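Local coordinates for hepatocyte growth factor-regulated tyrosine kinase substrate (PDB 1DVP), which takes part in endosome membrane invagination and multivesicular body formation, binds ubiquitin, and promotes degradation of activated tyrosine kinase receptors, at residues 23-27 / 199-204; 163-169 / 185-191; 178-183 / 207-213. One frame throughout, in Å; residues are numbered along the deposited sequence.

The three contacts step along a two-domain fragment, from the helical VHS domain to the far zinc site of the FYVE finger. Contact 1 joins helix 23-34 of the VHS domain to residues 199-204 of the finger, and contact 2 is nested in the long loop it closes. Contacts 2 and 3, their centres about 10 Å apart, each hold one zinc ion; their segments alternate along the chain, giving the interleaved site order of FYVE fingers, and strands 178-179 and 186-187 pair between them. The centres of contacts 1 and 3 lie about 17 Å apart, yet Y201 OH reaches N182 O, so the second zinc site abuts the interdomain contact.

Contact 1 of 3, residues 23-27 / 199-204; sequences WPSIL and PKYGIE
The indole of W23 meets the finger through the aliphatic part of K200. K200 CG stands 3.4 Å from the centroid of the six-membered ring and only 10° off its normal, a CH-pi contact over the face, and CE follows at 3.5 Å from W23 CZ2. The lysine chain bends at chi3 and again at chi4 (85°), which carries NZ round to the indole N-H side, where one water accepts from both W23 NE1 and K200 NZ. On the pyrrole side P199 CB lies 3.6 Å from W23 CD1, approaching obliquely. With CG beside its backbone N (chi1 -73°), the tryptophan lies against the 3-10 segment 199-201, and I26 CD1 lies over the opposite face, off-centre. Cutting W23 back to an alanine is likely to leave the K200 chain without its aromatic platform, take from P199 CB its neighbour and open a gap between K200 and I26. One turn later, L27 CD1 rests 3.6 Å from G202 CA. Farther along, E204 brings OE2 to 3.5 Å from P24 CD; a second water accepts from W23 N and donates to the same carboxylate oxygen. No direct hydrogen bond crosses the contact, so its polar links run through the two waters. It joins the VHS superhelix to the FYVE finger: W23 and I26 also pack on L64 and S68 of helix 56-72, L27 touches F173 of the second subunit, and residues 199-204 connect strand 194-198 with strand 206-209.

Contact 2 of 3, residues 163-169 / 185-191; sequences VCHRCRV and QVFCGQC. With ZN (zinc ion), chain B.
C164 SG does three jobs at once: it binds the zinc ion at 2.5 Å and accepts two backbone N-H groups, from C188 across the contact and from C167 in its own segment. The cross-contact bond, C188 N to C164 SG, spans 3.5 Å with an angle of 160° at the hydrogen. Such N-H...S bonds would be expected to draw negative charge from the thiolate and steady it in place. C167, C188 and C191 complete the metal's four sulfur ligands, with C188 SG closest to zinc at 2.2 Å. The sulfur of C167 in turn accepts from V169 N, and V169 CG1 packs 3.8 Å from C188 CB.

The pattern is a Cys4 site built from two CxxC pairs, C164/C167 and C188/C191, the first of the two zinc sites of the FYVE finger. The first pair lies in a turn whose N-H groups point at the sulfur, as in zinc knuckles; the second follows strand 186-187, which pairs with strand 178-179.

Beside the metal, H165 N donates to V186 O at 3.0 Å, in the carbonyl plane. The torsion of H165, CG anti to the backbone N (chi1 -172°), lays its imidazole on Q185: ring and amide planes are 7° apart, and Q185 CG sits 3.7 Å from the ring centroid. The glutamine bends back at chi2, placing OE1 where V186 N donates to it. H165 CB also lies over one face of the F187 ring, off-centre, 4.1 Å from its centroid, while R166 CB lies at that ring's edge. F187 carries on to C180 and C210, ligands of the other zinc.

Contact 3 of 3, residues 178-183 / 207-213; sequences HHCRNC and VRVCDGC. With ZN (zinc ion), chain C; CIT (citric acid), chain D.
Metal bonds between C180, C183, C210, C213 and a zinc ion join the two segments, with sulfur-to-zinc distances from C180 SG at 2.3 Å to 2.4 Å for the other three SG atoms. Backbone N-H groups donate to two of the sulfurs: C210 N reaches C180 SG across the contact at 3.2 Å, C183 N donates to the same atom, and C213 N donates to C210 SG, an N-cap bond at the start of helix 211-219. Together these would be expected to temper the thiolates' charge. The main-chain bond from R181 N to R208 O is nearly straight at 174°.

This is the second Cys4 site of the FYVE finger. H178, H179 and R181 belong to the basic RKHHCR-type motif, which in FYVE relatives binds the phosphate of phosphatidylinositol 3-phosphate and probably does so here; in this crystal a citrate, probably from the crystallisation liquor, occupies the basic pocket.

Hydrogen bonds hold the citrate: H178 ND1 donates to O5 at 2.6 Å, the backbone N of H179 takes O3 and its ND1 takes O4, and O6 accepts from R181 NH1 at 2.8 Å and R208 NE at 3.0 Å. R181 NH1 also donates to H179 O, holding the guanidinium toward the anion. The same citrate is held by R181 of the second subunit.

As for stacking, the R208 guanidinium stacks over one face of the H178 ring, centres 4.1 Å apart, planes 28° from parallel; the bend at chi3 (-58°) swings it there. In apolar packing, V207 CG2 meets R181 CB at 3.8 Å.

Contact 1 of 3, residues 23-27 / 199-204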
loop_
_atom_site.group_PDB
_atom_site.type_symbol
_atom_site.label_atom_id
_atom_site.label_comp_id
_atom_site.label_asym_id
_atom_site.label_seq_id
_atom_site.Cartn_x
_atom_site.Cartn_y
_atom_site.Cartn_z
ATOM N N TRP A 23 -12.270 -19.264 3.021
ATOM C CA TRP A 23 -10.918 -18.925 2.578
ATOM C C TRP A 23 -9.841 -19.120 3.650
ATOM O O TRP A 23 -8.756 -19.612 3.362
ATOM C CB TRP A 23 -10.906 -17.506 2.018
ATOM C CG TRP A 23 -11.581 -17.526 0.692
ATOM C CD1 TRP A 23 -12.853 -17.060 0.365
ATOM C CD2 TRP A 23 -11.096 -18.190 -0.466
ATOM N NE1 TRP A 23 -13.172 -17.420 -0.927
ATOM C CE2 TRP A 23 -12.112 -18.106 -1.462
ATOM C CE3 TRP A 23 -9.895 -18.853 -0.770
ATOM C CZ2 TRP A 23 -11.958 -18.661 -2.727
ATOM C CZ3 TRP A 23 -9.747 -19.412 -2.056
ATOM C CH2 TRP A 23 -10.778 -19.307 -3.001
ATOM N N PRO A 24 -10.123 -18.735 4.888
ATOM C CA PRO A 24 -9.120 -18.926 5.944
ATOM C C PRO A 24 -8.656 -20.393 6.046
ATOM O O PRO A 24 -7.459 -20.645 6.156
ATOM C CB PRO A 24 -9.852 -18.451 7.215
ATOM C CG PRO A 24 -10.723 -17.318 6.666
ATOM C CD PRO A 24 -11.281 -17.965 5.380
ATOM N N SER A 25 -9.571 -21.348 5.984
ATOM C CA SER A 25 -9.201 -22.785 6.064
ATOM C C SER A 25 -8.502 -23.221 4.775
ATOM O O SER A 25 -7.601 -24.059 4.777
ATOM C CB SER A 25 -10.439 -23.701 6.263
ATOM O OG SER A 25 -11.107 -23.450 7.504
ATOM N N ILE A 26 -8.929 -22.664 3.653
ATOM C CA ILE A 26 -8.306 -23.039 2.400
ATOM C C ILE A 26 -6.825 -22.559 2.328
ATOM O O ILE A 26 -5.936 -23.289 1.834
ATOM C CB ILE A 26 -9.128 -22.492 1.202
ATOM C CG1 ILE A 26 -10.470 -23.263 1.111
ATOM C CG2 ILE A 26 -8.334 -22.654 -0.071
ATOM C CD1 ILE A 26 -11.527 -22.650 0.102
ATOM N N LEU A 27 -6.587 -21.342 2.806
ATOM C CA LEU A 27 -5.264 -20.764 2.831
ATOM C C LEU A 27 -4.395 -21.577 3.832
ATOM O O LEU A 27 -3.194 -21.780 3.605
ATOM C CB LEU A 27 -5.358 -19.257 3.189
ATOM C CG LEU A 27 -6.094 -18.449 2.074
ATOM C CD1 LEU A 27 -6.154 -16.972 2.418
ATOM C CD2 LEU A 27 -5.390 -18.685 0.699
ATOM N N PRO A 199 -11.168 -11.914 0.555
ATOM C CA PRO A 199 -10.834 -13.145 1.271
ATOM C C PRO A 199 -9.800 -14.057 0.587
ATOM O O PRO A 199 -9.075 -14.796 1.249
ATOM C CB PRO A 199 -12.214 -13.753 1.542
ATOM C CG PRO A 199 -13.035 -13.295 0.333
ATOM C CD PRO A 199 -12.558 -11.891 0.051
ATOM N N LYS A 200 -9.680 -13.971 -0.723
ATOM C CA LYS A 200 -8.692 -14.817 -1.394
ATOM C C LYS A 200 -7.266 -14.394 -1.122
ATOM O O LYS A 200 -6.320 -15.172 -1.334
ATOM C CB LYS A 200 -8.935 -14.871 -2.892
ATOM C CG LYS A 200 -10.016 -15.828 -3.255
ATOM C CD LYS A 200 -10.673 -15.421 -4.570
ATOM C CE LYS A 200 -12.204 -15.767 -4.613
ATOM N NZ LYS A 200 -13.046 -14.680 -3.983
ATOM N N TYR A 201 -7.105 -13.167 -0.672
ATOM C CA TYR A 201 -5.800 -12.666 -0.303
ATOM C C TYR A 201 -5.637 -12.727 1.216
ATOM O O TYR A 201 -4.714 -12.131 1.744
ATOM C CB TYR A 201 -5.608 -11.188 -0.687
ATOM C CG TYR A 201 -5.600 -10.880 -2.151
ATOM C CD1 TYR A 201 -5.358 -11.853 -3.098
ATOM C CD2 TYR A 201 -5.798 -9.563 -2.577
ATOM C CE1 TYR A 201 -5.315 -11.521 -4.467
ATOM C CE2 TYR A 201 -5.750 -9.226 -3.887
ATOM C CZ TYR A 201 -5.508 -10.200 -4.845
ATOM O OH TYR A 201 -5.419 -9.797 -6.159
ATOM N N GLY A 202 -6.570 -13.394 1.903
ATOM C CA GLY A 202 -6.509 -13.516 3.364
ATOM C C GLY A 202 -7.043 -12.273 4.036
ATOM O O GLY A 202 -6.815 -12.054 5.233
ATOM N N ILE A 203 -7.768 -11.437 3.294
ATOM C CA ILE A 203 -8.284 -10.226 3.920
ATOM C C ILE A 203 -9.802 -10.350 4.092
ATOM O O ILE A 203 -10.541 -10.204 3.138
ATOM C CB ILE A 203 -7.976 -9.011 3.043
ATOM C CG1 ILE A 203 -6.515 -9.086 2.572
ATOM C CG2 ILE A 203 -8.269 -7.712 3.805
ATOM C CD1 ILE A 203 -6.101 -7.927 1.697
ATOM N N GLU A 204 -10.268 -10.604 5.306
ATOM C CA GLU A 204 -11.704 -10.788 5.532
ATOM C C GLU A 204 -12.460 -9.473 5.724
ATOM O O GLU A 204 -13.617 -9.359 5.341
ATOM C CB GLU A 204 -11.954 -11.709 6.746
ATOM C CG GLU A 204 -11.466 -13.113 6.573
ATOM C CD GLU A 204 -12.347 -13.936 5.649
ATOM O OE1 GLU A 204 -13.579 -13.991 5.880
ATOM O OE2 GLU A 204 -11.818 -14.538 4.692
HETATM O O HOH W 1 -13.650 -16.540 3.369
HETATM O O HOH W 2 -15.113 -16.180 -2.598
#

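Contact 2 of 3, residues 163-169 / 185-191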
loop_
_atom_site.group_PDB
_atom_site.type_symbol
_atom_site.label_atom_id
_atom_site.label_comp_id
_atom_site.label_asym_id
_atom_site.label_seq_id
_atom_site.Cartn_x
_atom_site.Cartn_y
_atom_site.Cartn_z
ATOM N N VAL A 163 -0.566 10.599 -11.074
ATOM C CA VAL A 163 -1.943 10.842 -11.426
ATOM C C VAL A 163 -2.765 9.643 -11.028
ATOM O O VAL A 163 -2.241 8.519 -10.894
ATOM C CB VAL A 163 -2.146 11.188 -12.951
ATOM C CG1 VAL A 163 -1.291 12.366 -13.295
ATOM C CG2 VAL A 163 -1.881 9.983 -13.891
ATOM N N CYS A 164 -4.045 9.866 -10.768
ATOM C CA CYS A 164 -4.927 8.743 -10.405
ATOM C C CYS A 164 -5.036 7.757 -11.585
ATOM O O CYS A 164 -5.431 8.184 -12.636
ATOM C CB CYS A 164 -6.332 9.215 -10.110
ATOM S SG CYS A 164 -7.501 7.820 -10.168
ATOM N N HIS A 165 -4.763 6.446 -11.382
ATOM C CA HIS A 165 -4.767 5.467 -12.473
ATOM C C HIS A 165 -6.063 5.474 -13.321
ATOM O O HIS A 165 -6.031 5.314 -14.545
ATOM C CB HIS A 165 -4.574 4.054 -11.885
ATOM C CG HIS A 165 -4.373 2.973 -12.909
ATOM N ND1 HIS A 165 -3.267 2.925 -13.736
ATOM C CD2 HIS A 165 -5.122 1.889 -13.219
ATOM C CE1 HIS A 165 -3.349 1.864 -14.516
ATOM N NE2 HIS A 165 -4.467 1.219 -14.224
ATOM N N ARG A 166 -7.196 5.655 -12.661
ATOM C CA ARG A 166 -8.442 5.624 -13.374
ATOM C C ARG A 166 -8.849 6.915 -14.071
ATOM O O ARG A 166 -9.029 6.936 -15.312
ATOM C CB ARG A 166 -9.598 5.144 -12.442
ATOM C CG ARG A 166 -10.943 4.847 -13.189
ATOM C CD ARG A 166 -12.020 4.365 -12.203
ATOM N NE ARG A 166 -13.298 3.877 -12.779
ATOM C CZ ARG A 166 -13.475 2.687 -13.380
ATOM N NH1 ARG A 166 -12.481 1.814 -13.558
ATOM N NH2 ARG A 166 -14.701 2.319 -13.726
ATOM N N CYS A 167 -8.971 7.998 -13.302
ATOM C CA CYS A 167 -9.467 9.237 -13.920
ATOM C C CYS A 167 -8.389 10.182 -14.405
ATOM O O CYS A 167 -8.679 11.120 -15.127
ATOM C CB CYS A 167 -10.401 9.936 -12.937
ATOM S SG CYS A 167 -9.573 10.840 -11.564
ATOM N N ARG A 168 -7.145 9.911 -14.023
ATOM C CA ARG A 168 -5.983 10.705 -14.370
ATOM C C ARG A 168 -5.887 12.045 -13.668
ATOM O O ARG A 168 -5.049 12.872 -14.026
ATOM C CB ARG A 168 -5.868 10.929 -15.899
ATOM C CG ARG A 168 -6.116 9.661 -16.747
ATOM C CD ARG A 168 -5.227 8.467 -16.313
ATOM N NE ARG A 168 -3.834 8.645 -16.656
ATOM C CZ ARG A 168 -2.878 7.756 -16.362
ATOM N NH1 ARG A 168 -3.206 6.636 -15.722
ATOM N NH2 ARG A 168 -1.616 7.973 -16.703
ATOM N N VAL A 169 -6.688 12.299 -12.647
ATOM C CA VAL A 169 -6.545 13.610 -11.991
ATOM C C VAL A 169 -5.117 13.682 -11.353
ATOM O O VAL A 169 -4.588 12.662 -10.860
ATOM C CB VAL A 169 -7.634 13.783 -10.885
ATOM C CG1 VAL A 169 -7.402 12.726 -9.813
ATOM C CG2 VAL A 169 -7.652 15.183 -10.327
ATOM N N GLN A 185 -2.745 -0.489 -7.735
ATOM C CA GLN A 185 -2.506 0.844 -8.346
ATOM C C GLN A 185 -2.887 1.957 -7.371
ATOM O O GLN A 185 -3.578 1.669 -6.368
ATOM C CB GLN A 185 -3.346 1.021 -9.625
ATOM C CG GLN A 185 -2.603 0.450 -10.833
ATOM C CD GLN A 185 -1.407 1.331 -11.185
ATOM O OE1 GLN A 185 -1.200 2.481 -10.650
ATOM N NE2 GLN A 185 -0.628 0.844 -12.080
ATOM N N VAL A 186 -2.481 3.203 -7.698
ATOM C CA VAL A 186 -2.779 4.388 -6.865
ATOM C C VAL A 186 -3.890 5.088 -7.621
ATOM O O VAL A 186 -3.875 5.077 -8.856
ATOM C CB VAL A 186 -1.591 5.405 -6.688
ATOM C CG1 VAL A 186 -0.549 4.832 -5.689
ATOM C CG2 VAL A 186 -0.931 5.660 -8.009
ATOM N N PHE A 187 -4.826 5.635 -6.845
ATOM C CA PHE A 187 -6.021 6.340 -7.295
ATOM C C PHE A 187 -6.338 7.474 -6.315
ATOM O O PHE A 187 -5.817 7.500 -5.160
ATOM C CB PHE A 187 -7.246 5.393 -7.262
ATOM C CG PHE A 187 -7.061 4.102 -8.034
ATOM C CD1 PHE A 187 -6.335 3.020 -7.514
ATOM C CD2 PHE A 187 -7.652 3.954 -9.286
ATOM C CE1 PHE A 187 -6.199 1.805 -8.227
ATOM C CE2 PHE A 187 -7.527 2.779 -10.006
ATOM C CZ PHE A 187 -6.784 1.677 -9.468
ATOM N N CYS A 188 -7.200 8.385 -6.774
ATOM C CA CYS A 188 -7.685 9.475 -5.954
ATOM C C CYS A 188 -8.770 8.821 -5.035
ATOM O O CYS A 188 -9.167 7.682 -5.220
ATOM C CB CYS A 188 -8.341 10.576 -6.802
ATOM S SG CYS A 188 -9.834 10.026 -7.684
ATOM N N GLY A 189 -9.164 9.543 -4.007
ATOM C CA GLY A 189 -10.150 9.057 -3.057
ATOM C C GLY A 189 -11.515 8.819 -3.731
ATOM O O GLY A 189 -12.165 7.838 -3.410
ATOM N N GLN A 190 -11.935 9.671 -4.678
ATOM C CA GLN A 190 -13.209 9.444 -5.341
ATOM C C GLN A 190 -13.204 8.248 -6.260
ATOM O O GLN A 190 -14.258 7.743 -6.535
ATOM C CB GLN A 190 -13.716 10.677 -6.140
ATOM C CG GLN A 190 -13.714 11.873 -5.292
ATOM C CD GLN A 190 -13.961 13.094 -6.119
ATOM O OE1 GLN A 190 -15.101 13.374 -6.494
ATOM N NE2 GLN A 190 -12.903 13.789 -6.470
ATOM N N CYS A 191 -12.047 7.785 -6.750
ATOM C CA CYS A 191 -12.079 6.551 -7.540
ATOM C C CYS A 191 -11.892 5.276 -6.673
ATOM O O CYS A 191 -11.877 4.191 -7.212
ATOM C CB CYS A 191 -11.004 6.554 -8.636
ATOM S SG CYS A 191 -11.414 7.697 -10.039
HETATM ZN ZN ZN B . -9.572 9.177 -9.718
#

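Contact 3 of 3, residues 178-183 / 207-213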
loop_
_atom_site.group_PDB
_atom_site.type_symbol
_atom_site.label_atom_id
_atom_site.label_comp_id
_atom_site.label_asym_id
_atom_site.label_seq_id
_atom_site.Cartn_x
_atom_site.Cartn_y
_atom_site.Cartn_z
ATOM N N HIS A 178 -4.031 6.865 -2.903
ATOM C CA HIS A 178 -4.533 5.791 -2.065
ATOM C C HIS A 178 -4.327 4.557 -2.910
ATOM O O HIS A 178 -4.498 4.649 -4.133
ATOM C CB HIS A 178 -6.044 5.936 -1.804
ATOM C CG HIS A 178 -6.435 7.201 -1.127
ATOM N ND1 HIS A 178 -6.427 7.360 0.257
ATOM C CD2 HIS A 178 -6.782 8.409 -1.652
ATOM C CE1 HIS A 178 -6.735 8.612 0.542
ATOM N NE2 HIS A 178 -6.952 9.270 -0.594
ATOM N N HIS A 179 -3.928 3.422 -2.309
ATOM C CA HIS A 179 -3.804 2.226 -3.123
ATOM C C HIS A 179 -5.064 1.359 -3.051
ATOM O O HIS A 179 -5.730 1.236 -1.990
ATOM C CB HIS A 179 -2.600 1.343 -2.672
ATOM C CG HIS A 179 -1.265 1.984 -2.884
ATOM N ND1 HIS A 179 -0.765 2.973 -2.054
ATOM C CD2 HIS A 179 -0.318 1.771 -3.835
ATOM C CE1 HIS A 179 0.430 3.337 -2.481
ATOM N NE2 HIS A 179 0.722 2.623 -3.561
ATOM N N CYS A 180 -5.405 0.762 -4.187
ATOM C CA CYS A 180 -6.484 -0.209 -4.269
ATOM C C CYS A 180 -5.824 -1.497 -3.719
ATOM O O CYS A 180 -4.780 -1.922 -4.224
ATOM C CB CYS A 180 -6.854 -0.498 -5.720
ATOM S SG CYS A 180 -7.992 -1.892 -5.967
ATOM N N ARG A 181 -6.452 -2.150 -2.778
ATOM C CA ARG A 181 -5.879 -3.396 -2.257
ATOM C C ARG A 181 -6.037 -4.594 -3.204
ATOM O O ARG A 181 -5.401 -5.605 -2.978
ATOM C CB ARG A 181 -6.514 -3.721 -0.913
ATOM C CG ARG A 181 -5.923 -3.000 0.197
ATOM C CD ARG A 181 -6.140 -1.522 0.153
ATOM N NE ARG A 181 -5.759 -0.958 1.450
ATOM C CZ ARG A 181 -5.542 0.321 1.720
ATOM N NH1 ARG A 181 -5.639 1.286 0.799
ATOM N NH2 ARG A 181 -5.206 0.640 2.972
ATOM N N ASN A 182 -6.882 -4.517 -4.242
ATOM C CA ASN A 182 -7.008 -5.615 -5.186
ATOM C C ASN A 182 -5.993 -5.555 -6.332
ATOM O O ASN A 182 -5.423 -6.598 -6.698
ATOM C CB ASN A 182 -8.415 -5.678 -5.834
ATOM C CG ASN A 182 -8.650 -6.988 -6.596
ATOM O OD1 ASN A 182 -9.029 -6.984 -7.782
ATOM N ND2 ASN A 182 -8.408 -8.120 -5.927
ATOM N N CYS A 183 -5.740 -4.374 -6.916
ATOM C CA CYS A 183 -4.786 -4.342 -8.054
ATOM C C CYS A 183 -3.478 -3.640 -7.722
ATOM O O CYS A 183 -2.555 -3.652 -8.510
ATOM C CB CYS A 183 -5.414 -3.682 -9.298
ATOM S SG CYS A 183 -5.907 -1.917 -9.133
ATOM N N VAL A 207 -11.860 -3.667 2.687
ATOM C CA VAL A 207 -10.759 -2.749 2.500
ATOM C C VAL A 207 -11.013 -1.880 1.235
ATOM O O VAL A 207 -11.851 -2.201 0.393
ATOM C CB VAL A 207 -9.429 -3.534 2.336
ATOM C CG1 VAL A 207 -9.031 -4.236 3.654
ATOM C CG2 VAL A 207 -9.575 -4.570 1.238
ATOM N N ARG A 208 -10.242 -0.798 1.087
ATOM C CA ARG A 208 -10.400 0.117 -0.056
ATOM C C ARG A 208 -10.080 -0.563 -1.411
ATOM O O ARG A 208 -9.077 -1.239 -1.493
ATOM C CB ARG A 208 -9.455 1.317 0.165
ATOM C CG ARG A 208 -9.403 2.288 -1.034
ATOM C CD ARG A 208 -8.253 3.254 -0.907
ATOM N NE ARG A 208 -8.366 4.014 0.327
ATOM C CZ ARG A 208 -9.143 5.076 0.508
ATOM N NH1 ARG A 208 -9.896 5.525 -0.473
ATOM N NH2 ARG A 208 -9.141 5.700 1.667
ATOM N N VAL A 209 -10.958 -0.434 -2.435
ATOM C CA VAL A 209 -10.693 -0.954 -3.773
ATOM C C VAL A 209 -11.071 0.146 -4.831
ATOM O O VAL A 209 -11.859 1.034 -4.554
ATOM C CB VAL A 209 -11.507 -2.230 -4.095
ATOM C CG1 VAL A 209 -11.037 -3.417 -3.234
ATOM C CG2 VAL A 209 -12.987 -2.020 -3.833
ATOM N N CYS A 210 -10.511 0.083 -6.021
ATOM C CA CYS A 210 -10.850 1.031 -7.070
ATOM C C CYS A 210 -12.165 0.558 -7.761
ATOM O O CYS A 210 -12.624 -0.596 -7.615
ATOM C CB CYS A 210 -9.708 1.112 -8.098
ATOM S SG CYS A 210 -9.646 -0.293 -9.155
ATOM N N ASP A 211 -12.749 1.469 -8.524
ATOM C CA ASP A 211 -13.993 1.206 -9.227
ATOM C C ASP A 211 -13.882 0.048 -10.188
ATOM O O ASP A 211 -14.720 -0.791 -10.184
ATOM C CB ASP A 211 -14.472 2.494 -9.924
ATOM C CG ASP A 211 -15.019 3.476 -8.921
ATOM O OD1 ASP A 211 -15.368 3.013 -7.841
ATOM O OD2 ASP A 211 -15.117 4.680 -9.172
ATOM N N GLY A 212 -12.836 -0.000 -10.995
ATOM C CA GLY A 212 -12.671 -1.120 -11.912
ATOM C C GLY A 212 -12.669 -2.474 -11.204
ATOM O O GLY A 212 -13.320 -3.421 -11.665
ATOM N N CYS A 213 -11.911 -2.576 -10.098
ATOM C CA CYS A 213 -11.823 -3.825 -9.295
ATOM C C CYS A 213 -13.145 -4.130 -8.597
ATOM O O CYS A 213 -13.574 -5.260 -8.566
ATOM C CB CYS A 213 -10.677 -3.728 -8.243
ATOM S SG CYS A 213 -9.072 -3.912 -9.060
HETATM ZN ZN ZN C . -8.094 -1.909 -8.261
HETATM C C1 CIT D . -4.865 4.037 5.186
HETATM O O1 CIT D . -6.122 4.121 5.367
HETATM O O2 CIT D . -4.351 2.866 5.784
HETATM C C2 CIT D . -3.831 5.000 4.367
HETATM C C3 CIT D . -3.666 4.342 2.987
HETATM O O7 CIT D . -3.165 3.000 3.010
HETATM C C4 CIT D . -2.715 4.962 1.955
HETATM C C5 CIT D . -2.624 4.119 0.717
HETATM O O3 CIT D . -3.503 3.328 0.292
HETATM O O4 CIT D . -1.446 4.230 0.082
HETATM C C6 CIT D . -5.075 4.628 2.346
HETATM O O5 CIT D . -5.428 5.707 1.963
HETATM O O6 CIT D . -5.949 3.722 2.161
#